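Local structure of molinate hydrolase (Gulosibacter molinativorax, 4UB9) at residues K124-A129 with T152-R157; A133-V138 with G478-P483; A162-R167 with R472-H477. The protein hydrolyses the thiocarbamate molinate, binds zinc, and probably acts on a carbon-nitrogen bond that is not a peptide bond. All coordinates share one frame; numbering follows the deposited sequence.

How the contacts relate
All three contacts involve or touch helix 122-135. Contacts 1 and 2 both use it, in its N-terminal half and at its C-terminal end. Contact 3 packs against it from the side, where L134 CD2 approaches E164 OE1. Contacts 1 and 3 are buried, and contact 2 is only partly so. Contact 1 joins two helices through an apolar touch and a two-nitrogen salt bridge, E127 with R157. Contact 3 joins a loop to strand 472-473 and the turn after it; there a single arginine nitrogen meets both glutamate oxygens. In contact 2 the arginine holds an uncharged backbone carbonyl. Contacts 1 and 3 meet directly, R157 O lying 3.1 Å from A163 N in a probable hydrogen bond.

Contact 1 of 3, residues K124-A129 with T152-R157; sequences KVIEEA and TIARDR
E127 CG and R157 CG each stand beside their own backbone N, anti to the carbonyl carbon (chi1 -70° and -80°). E127 then runs out extended, while R157 bends at chi3 and lays its guanidinium beside the carboxylate. The two chains cross at about a right angle, yet their flat ends are nearly coplanar. The grip is side-on, with one nitrogen to each oxygen. R157 NE donates to E127 OE2 at 2.7 Å, on the syn lone pair. R157 NH2 donates to E127 OE1 at 2.9 Å, also on the syn side but 19° out of the carboxylate plane. Two bonds of this kind fix the rotation of both groups. Below the salt bridge the surface is apolar. I126 CG2 meets A154 CB at 3.5 Å, and E127 CG lies 4.0 Å from the same methyl. The small alanine lets the segment axes approach to 8.8 Å. K124 NZ instead forms a salt bridge with D496 of the second subunit. I126 also packs on I168 of strand 167-170. Helices 122-135 and 148-159 flank strand 138-143 in sequence. This is the packing of neighbouring helices outside the parallel strands of a TIM-barrel amidohydrolase.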
loop_
_atom_site.group_PDB
_atom_site.type_symbol
_atom_site.label_atom_id
_atom_site.label_comp_id
_atom_site.label_asym_id
_atom_site.label_seq_id
_atom_site.Cartn_x
_atom_site.Cartn_y
_atom_site.Cartn_z
ATOM N N LYS A 124 21.108 -21.944 15.811
ATOM C CA LYS A 124 20.337 -22.589 16.905
ATOM C C LYS A 124 18.879 -22.719 16.567
ATOM O O LYS A 124 18.227 -23.667 16.971
ATOM C CB LYS A 124 20.477 -21.818 18.193
ATOM C CG LYS A 124 21.834 -22.003 18.823
ATOM C CD LYS A 124 21.979 -21.249 20.131
ATOM C CE LYS A 124 23.335 -21.562 20.722
ATOM N NZ LYS A 124 23.804 -20.474 21.610
ATOM N N VAL A 125 18.362 -21.744 15.824
ATOM C CA VAL A 125 16.992 -21.830 15.343
ATOM C C VAL A 125 16.869 -23.085 14.466
ATOM O O VAL A 125 15.887 -23.835 14.519
ATOM C CB VAL A 125 16.602 -20.608 14.510
ATOM C CG1 VAL A 125 15.254 -20.801 13.811
ATOM C CG2 VAL A 125 16.576 -19.388 15.388
ATOM N N ILE A 126 17.870 -23.282 13.621
ATOM C CA ILE A 126 17.860 -24.384 12.683
ATOM C C ILE A 126 17.952 -25.711 13.452
ATOM O O ILE A 126 17.248 -26.668 13.160
ATOM C CB ILE A 126 18.995 -24.244 11.664
ATOM C CG1 ILE A 126 18.651 -23.126 10.686
ATOM C CG2 ILE A 126 19.198 -25.547 10.886
ATOM C CD1 ILE A 126 19.782 -22.743 9.759
ATOM N N GLU A 127 18.829 -25.760 14.447
ATOM C CA GLU A 127 18.947 -26.975 15.307
ATOM C C GLU A 127 17.647 -27.275 16.029
ATOM O O GLU A 127 17.158 -28.402 15.991
ATOM C CB GLU A 127 20.092 -26.865 16.290
ATOM C CG GLU A 127 21.432 -26.929 15.569
ATOM C CD GLU A 127 22.618 -26.455 16.403
ATOM O OE1 GLU A 127 22.428 -26.157 17.607
ATOM O OE2 GLU A 127 23.744 -26.385 15.842
ATOM N N GLU A 128 17.064 -26.261 16.628
ATOM C CA GLU A 128 15.731 -26.403 17.277
ATOM C C GLU A 128 14.700 -27.011 16.296
ATOM O O GLU A 128 13.948 -27.925 16.642
ATOM C CB GLU A 128 15.205 -25.058 17.782
ATOM C CG GLU A 128 13.813 -25.091 18.405
ATOM C CD GLU A 128 13.255 -23.719 18.778
ATOM O OE1 GLU A 128 13.603 -22.736 18.092
ATOM O OE2 GLU A 128 12.463 -23.597 19.748
ATOM N N ALA A 129 14.674 -26.495 15.057
ATOM C CA ALA A 129 13.708 -26.983 14.061
ATOM C C ALA A 129 13.997 -28.441 13.675
ATOM O O ALA A 129 13.076 -29.244 13.484
ATOM C CB ALA A 129 13.720 -26.117 12.831
ATOM N N THR A 152 24.843 -24.581 7.252
ATOM C CA THR A 152 26.119 -25.310 7.237
ATOM C C THR A 152 26.610 -25.570 8.658
ATOM O O THR A 152 26.884 -26.702 9.058
ATOM C CB THR A 152 27.215 -24.512 6.496
ATOM O OG1 THR A 152 26.818 -24.333 5.150
ATOM C CG2 THR A 152 28.555 -25.235 6.508
ATOM N N ILE A 153 26.683 -24.506 9.445
ATOM C CA ILE A 153 27.049 -24.618 10.872
ATOM C C ILE A 153 26.233 -25.707 11.593
ATOM O O ILE A 153 26.766 -26.525 12.336
ATOM C CB ILE A 153 26.862 -23.296 11.609
ATOM C CG1 ILE A 153 27.936 -22.317 11.128
ATOM C CG2 ILE A 153 26.982 -23.488 13.117
ATOM C CD1 ILE A 153 27.749 -20.878 11.562
ATOM N N ALA A 154 24.930 -25.673 11.363
ATOM C CA ALA A 154 23.981 -26.534 12.077
ATOM C C ALA A 154 24.104 -27.983 11.633
ATOM O O ALA A 154 24.088 -28.888 12.460
ATOM C CB ALA A 154 22.557 -26.065 11.878
ATOM N N ARG A 155 24.221 -28.218 10.333
ATOM C CA ARG A 155 24.332 -29.605 9.908
ATOM C C ARG A 155 25.625 -30.221 10.399
ATOM O O ARG A 155 25.634 -31.385 10.786
ATOM C CB ARG A 155 24.127 -29.814 8.427
ATOM C CG ARG A 155 25.349 -29.818 7.598
ATOM C CD ARG A 155 25.395 -31.007 6.736
ATOM N NE ARG A 155 25.673 -30.630 5.372
ATOM C CZ ARG A 155 26.777 -30.046 4.893
ATOM N NH1 ARG A 155 27.752 -29.663 5.668
ATOM N NH2 ARG A 155 26.879 -29.830 3.592
ATOM N N ASP A 156 26.705 -29.439 10.391
ATOM C CA ASP A 156 28.021 -29.948 10.786
ATOM C C ASP A 156 28.024 -30.303 12.271
ATOM O O ASP A 156 28.588 -31.284 12.678
ATOM C CB ASP A 156 29.134 -28.943 10.471
ATOM C CG ASP A 156 29.317 -28.714 8.939
ATOM O OD1 ASP A 156 28.731 -29.458 8.135
ATOM O OD2 ASP A 156 30.060 -27.795 8.546
ATOM N N ARG A 157 27.343 -29.509 13.055
ATOM C CA ARG A 157 27.262 -29.774 14.470
ATOM C C ARG A 157 26.402 -30.970 14.787
ATOM O O ARG A 157 26.697 -31.741 15.687
ATOM C CB ARG A 157 26.781 -28.539 15.209
ATOM C CG ARG A 157 27.924 -27.554 15.422
ATOM C CD ARG A 157 27.452 -26.157 15.813
ATOM N NE ARG A 157 26.262 -26.191 16.666
ATOM C CZ ARG A 157 26.270 -26.263 18.000
ATOM N NH1 ARG A 157 27.403 -26.337 18.667
ATOM N NH2 ARG A 157 25.127 -26.296 18.668
#

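Contact 2 of 3, residues A133-V138 with G478-P483; sequences ALRGGV and GLPLSP
R135 and L479 make a side-chain-to-backbone contact, with leucine packing beneath it. It sits where helix 122-135 ends against the loop that follows strand 472-473. The arginine grips one atom with two nitrogens. R135 NH2 donates to L479 O at 3.0 Å, and R135 NE donates to the same L479 O at 3.2 Å. Both bonds are bent, with an N-H...O angle of 143°. Both donors come from the same face of the carbonyl; NE stands well above its plane, and NH2 is only tilted from it. The chain reaches this place by bending at chi2 and chi3, after CG has left anti to the backbone N (chi1 -166°). R135 NH2 also touches P480 CD, at 3.5 Å. The peptide bond between L479 and P480 is cis. Without the guanidinium, as with an alanine here, L479 O would probably lose both donors and the loop at the cis proline would be less firmly tied to the helix end.

L479 carries the apolar half. Its CD1 lies 4.1 Å from L134 CB, and the two leucine side chains cross at a slant. The same L479 CD1 comes to 3.8 Å from R135 N, so the methyl rests against the last turn of the helix. Q131, one turn earlier, accepts a hydrogen bond from L481 N through its OE1 and adds a second tie to the loop.

The helix is closed by two backbone bonds: V138 N to A133 O and G137 N to L134 O. G137 has positive phi, where a side chain would press on the carbonyl O of G136. G137 is thus the C-prime residue of a Schellman motif, which ends the helix before strand 138-143 of the TIM-barrel fold.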
loop_
_atom_site.group_PDB
_atom_site.type_symbol
_atom_site.label_atom_id
_atom_site.label_comp_id
_atom_site.label_asym_id
_atom_site.label_seq_id
_atom_site.Cartn_x
_atom_site.Cartn_y
_atom_site.Cartn_z
ATOM N N ALA A 133 11.613 -31.804 14.157
ATOM C CA ALA A 133 11.363 -32.830 13.152
ATOM C C ALA A 133 11.595 -34.207 13.775
ATOM O O ALA A 133 10.769 -35.103 13.634
ATOM C CB ALA A 133 12.254 -32.634 11.949
ATOM N N LEU A 134 12.713 -34.315 14.486
ATOM C CA LEU A 134 13.103 -35.535 15.191
ATOM C C LEU A 134 12.033 -35.995 16.200
ATOM O O LEU A 134 11.681 -37.185 16.281
ATOM C CB LEU A 134 14.417 -35.345 15.895
ATOM C CG LEU A 134 15.047 -36.594 16.511
ATOM C CD1 LEU A 134 15.183 -37.726 15.517
ATOM C CD2 LEU A 134 16.413 -36.271 17.106
ATOM N N ARG A 135 11.452 -35.027 16.891
ATOM C CA ARG A 135 10.320 -35.277 17.793
ATOM C C ARG A 135 9.131 -35.936 17.104
ATOM O O ARG A 135 8.425 -36.719 17.695
ATOM C CB ARG A 135 9.828 -33.992 18.395
ATOM C CG ARG A 135 8.908 -34.196 19.575
ATOM C CD ARG A 135 7.794 -33.184 19.581
ATOM N NE ARG A 135 8.194 -31.973 20.256
ATOM C CZ ARG A 135 7.811 -30.727 19.931
ATOM N NH1 ARG A 135 7.080 -30.459 18.859
ATOM N NH2 ARG A 135 8.208 -29.707 20.685
ATOM N N GLY A 136 8.926 -35.630 15.834
ATOM C CA GLY A 136 7.914 -36.326 15.023
ATOM C C GLY A 136 8.416 -37.598 14.325
ATOM O O GLY A 136 7.779 -38.106 13.406
ATOM N N GLY A 137 9.570 -38.094 14.725
ATOM C CA GLY A 137 10.097 -39.356 14.177
ATOM C C GLY A 137 10.931 -39.222 12.897
ATOM O O GLY A 137 11.330 -40.221 12.282
ATOM N N VAL A 138 11.196 -37.980 12.506
ATOM C CA VAL A 138 11.917 -37.717 11.276
ATOM C C VAL A 138 13.398 -37.670 11.622
ATOM O O VAL A 138 13.840 -36.763 12.308
ATOM C CB VAL A 138 11.468 -36.420 10.619
ATOM C CG1 VAL A 138 12.317 -36.116 9.373
ATOM C CG2 VAL A 138 10.004 -36.492 10.258
ATOM N N GLY A 478 11.183 -34.808 25.217
ATOM C CA GLY A 478 11.937 -33.675 25.790
ATOM C C GLY A 478 12.534 -32.686 24.765
ATOM O O GLY A 478 13.430 -31.909 25.100
ATOM N N LEU A 479 12.098 -32.764 23.501
ATOM C CA LEU A 479 12.651 -31.922 22.421
ATOM C C LEU A 479 11.708 -30.810 22.130
ATOM O O LEU A 479 10.512 -31.005 22.177
ATOM C CB LEU A 479 12.849 -32.702 21.140
ATOM C CG LEU A 479 13.885 -33.810 21.175
ATOM C CD1 LEU A 479 13.807 -34.602 19.879
ATOM C CD2 LEU A 479 15.285 -33.272 21.381
ATOM N N PRO A 480 12.225 -29.642 21.793
ATOM C CA PRO A 480 13.640 -29.332 21.618
ATOM C C PRO A 480 14.293 -29.075 22.939
ATOM O O PRO A 480 13.633 -28.672 23.886
ATOM C CB PRO A 480 13.616 -28.034 20.772
ATOM C CG PRO A 480 12.350 -27.371 21.198
ATOM C CD PRO A 480 11.368 -28.484 21.461
ATOM N N LEU A 481 15.597 -29.259 22.973
ATOM C CA LEU A 481 16.355 -29.161 24.216
ATOM C C LEU A 481 16.349 -27.774 24.807
ATOM O O LEU A 481 16.229 -27.635 26.002
ATOM C CB LEU A 481 17.805 -29.590 23.999
ATOM C CG LEU A 481 17.977 -31.092 23.627
ATOM C CD1 LEU A 481 19.464 -31.398 23.452
ATOM C CD2 LEU A 481 17.337 -32.034 24.644
ATOM N N SER A 482 16.505 -26.735 23.989
ATOM C CA SER A 482 16.449 -25.354 24.495
ATOM C C SER A 482 15.517 -24.530 23.666
ATOM O O SER A 482 15.919 -23.914 22.683
ATOM C CB SER A 482 17.808 -24.694 24.482
ATOM O OG SER A 482 18.764 -25.553 25.059
ATOM N N PRO A 483 14.257 -24.495 24.069
ATOM C CA PRO A 483 13.348 -23.710 23.281
ATOM C C PRO A 483 13.885 -22.324 23.018
ATOM O O PRO A 483 14.363 -21.652 23.930
ATOM C CB PRO A 483 12.071 -23.669 24.141
ATOM C CG PRO A 483 12.121 -24.960 24.926
ATOM C CD PRO A 483 13.590 -25.160 25.203
#

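Contact 3 of 3, residues A162-R167 with R472-H477; sequences AAEGAR and REIDFH
E164 reaches R472 across the junction between two parts of the amidohydrolase fold. One is the loop that leads from helix 148-159 into strand 167-170, a strand parallel to 138-143. The other is strand 472-473, which pairs antiparallel with strand 464-469, and the turn after it. E164 CB packs on CD1 of L481, in the loop beyond that turn, and CG, which leaves anti to the backbone N (chi1 177°), packs on CD2 of L479 in the same loop. The chain bends at chi2 (70°) and so turns CD toward R472, which approaches from the opposite direction.

The carboxylate meets the guanidinium at its edge, their planes 22° apart. One nitrogen serves both oxygens. R472 NH2 donates to E164 OE1 at 2.9 Å, from the syn side but out of the carboxylate plane. E164 OE2 lies nearer still, 2.6 Å from R472 NH2, and completes the salt bridge. OE1 has a second donor. G165 N donates to the anti lone pair of E164 OE1, at 3.0 Å. This bond from the next residue holds the carboxylate back over its own backbone and helps to set its rotation. The buried carboxylate has L134 CD2 of helix 122-135 near OE1 and I474 CD1 near OE2, with R472 supplying the opposite charge. Burial beside these apolar groups would probably strengthen the attraction between the pair.

The backbone is tied as well, since E164 O accepts from Q131 NE2 on the helix. I474 adds an apolar contact from the same segment as R472. Its CD1 comes within 4.0 Å of E164 OE2. The same I474 CD1 sits 3.3 Å above one face of the R472 guanidinium, offset toward the rim.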
loop_
_atom_site.group_PDB
_atom_site.type_symbol
_atom_site.label_atom_id
_atom_site.label_comp_id
_atom_site.label_asym_id
_atom_site.label_seq_id
_atom_site.Cartn_x
_atom_site.Cartn_y
_atom_site.Cartn_z
ATOM N N ALA A 162 27.903 -32.743 18.097
ATOM C CA ALA A 162 27.883 -31.560 18.987
ATOM C C ALA A 162 26.481 -31.046 19.334
ATOM O O ALA A 162 26.300 -30.288 20.289
ATOM C CB ALA A 162 28.682 -30.427 18.382
ATOM N N ALA A 163 25.502 -31.433 18.533
ATOM C CA ALA A 163 24.139 -30.978 18.761
ATOM C C ALA A 163 23.139 -32.029 18.345
ATOM O O ALA A 163 23.378 -32.849 17.467
ATOM C CB ALA A 163 23.877 -29.699 18.007
ATOM N N GLU A 164 21.988 -31.930 18.972
ATOM C CA GLU A 164 20.889 -32.846 18.756
ATOM C C GLU A 164 19.993 -32.429 17.567
ATOM O O GLU A 164 19.825 -31.252 17.276
ATOM C CB GLU A 164 20.054 -32.903 20.035
ATOM C CG GLU A 164 18.803 -33.765 19.970
ATOM C CD GLU A 164 19.138 -35.250 19.899
ATOM O OE1 GLU A 164 19.544 -35.721 18.815
ATOM O OE2 GLU A 164 18.982 -35.959 20.930
ATOM N N GLY A 165 19.427 -33.428 16.899
ATOM C CA GLY A 165 18.432 -33.202 15.852
ATOM C C GLY A 165 18.448 -34.202 14.721
ATOM O O GLY A 165 19.377 -34.955 14.559
ATOM N N ALA A 166 17.430 -34.152 13.899
ATOM C CA ALA A 166 17.445 -34.863 12.634
ATOM C C ALA A 166 18.687 -34.495 11.852
ATOM O O ALA A 166 19.169 -33.359 11.952
ATOM C CB ALA A 166 16.207 -34.535 11.805
ATOM N N ARG A 167 19.245 -35.450 11.098
ATOM C CA ARG A 167 20.377 -35.081 10.275
ATOM C C ARG A 167 19.858 -34.276 9.078
ATOM O O ARG A 167 18.727 -34.456 8.584
ATOM C CB ARG A 167 21.263 -36.238 9.861
ATOM C CG ARG A 167 20.804 -37.047 8.696
ATOM C CD ARG A 167 21.849 -38.101 8.323
ATOM N NE ARG A 167 22.036 -39.057 9.397
ATOM C CZ ARG A 167 21.139 -39.949 9.822
ATOM N NH1 ARG A 167 19.950 -40.086 9.243
ATOM N NH2 ARG A 167 21.446 -40.748 10.845
ATOM N N ARG A 472 20.844 -44.919 18.728
ATOM C CA ARG A 472 20.753 -44.183 19.970
ATOM C C ARG A 472 19.327 -43.776 20.163
ATOM O O ARG A 472 18.721 -43.177 19.288
ATOM C CB ARG A 472 21.627 -42.966 19.867
ATOM C CG ARG A 472 21.605 -42.063 21.083
ATOM C CD ARG A 472 22.576 -40.925 20.846
ATOM N NE ARG A 472 21.822 -39.695 21.003
ATOM C CZ ARG A 472 21.445 -38.878 20.032
ATOM N NH1 ARG A 472 21.784 -39.078 18.776
ATOM N NH2 ARG A 472 20.744 -37.822 20.349
ATOM N N GLU A 473 18.746 -44.194 21.263
ATOM C CA GLU A 473 17.356 -43.869 21.519
ATOM C C GLU A 473 17.279 -42.423 21.946
ATOM O O GLU A 473 18.089 -41.930 22.693
ATOM C CB GLU A 473 16.701 -44.780 22.574
ATOM C CG GLU A 473 15.191 -44.506 22.737
ATOM C CD GLU A 473 14.429 -45.528 23.593
ATOM O OE1 GLU A 473 15.079 -46.396 24.256
ATOM O OE2 GLU A 473 13.169 -45.487 23.565
ATOM N N ILE A 474 16.212 -41.792 21.522
ATOM C CA ILE A 474 16.009 -40.384 21.743
ATOM C C ILE A 474 14.895 -40.159 22.746
ATOM O O ILE A 474 13.798 -40.698 22.589
ATOM C CB ILE A 474 15.587 -39.688 20.407
ATOM C CG1 ILE A 474 16.583 -39.981 19.281
ATOM C CG2 ILE A 474 15.427 -38.186 20.597
ATOM C CD1 ILE A 474 18.015 -39.570 19.561
ATOM N N ASP A 475 15.137 -39.278 23.707
ATOM C CA ASP A 475 14.023 -38.763 24.568
ATOM C C ASP A 475 13.189 -37.729 23.792
ATOM O O ASP A 475 13.286 -36.516 24.004
ATOM C CB ASP A 475 14.524 -38.182 25.898
ATOM C CG ASP A 475 13.402 -37.665 26.756
ATOM O OD1 ASP A 475 12.199 -37.955 26.465
ATOM O OD2 ASP A 475 13.715 -36.910 27.704
ATOM N N PHE A 476 12.363 -38.229 22.885
ATOM C CA PHE A 476 11.792 -37.354 21.862
ATOM C C PHE A 476 10.792 -36.372 22.443
ATOM O O PHE A 476 10.718 -35.231 21.990
ATOM C CB PHE A 476 11.262 -38.109 20.630
ATOM C CG PHE A 476 10.129 -39.021 20.893
ATOM C CD1 PHE A 476 10.362 -40.301 21.365
ATOM C CD2 PHE A 476 8.839 -38.641 20.591
ATOM C CE1 PHE A 476 9.308 -41.163 21.598
ATOM C CE2 PHE A 476 7.782 -39.497 20.808
ATOM C CZ PHE A 476 8.012 -40.761 21.313
ATOM N N HIS A 477 10.136 -36.768 23.519
ATOM C CA HIS A 477 9.221 -35.855 24.194
ATOM C C HIS A 477 9.907 -34.685 24.905
ATOM O O HIS A 477 9.290 -33.669 25.151
ATOM C CB HIS A 477 8.314 -36.599 25.164
ATOM C CG HIS A 477 7.217 -37.336 24.472
ATOM N ND1 HIS A 477 7.082 -38.707 24.534
ATOM C CD2 HIS A 477 6.237 -36.896 23.649
ATOM C CE1 HIS A 477 6.057 -39.081 23.792
ATOM N NE2 HIS A 477 5.528 -38.001 23.244
#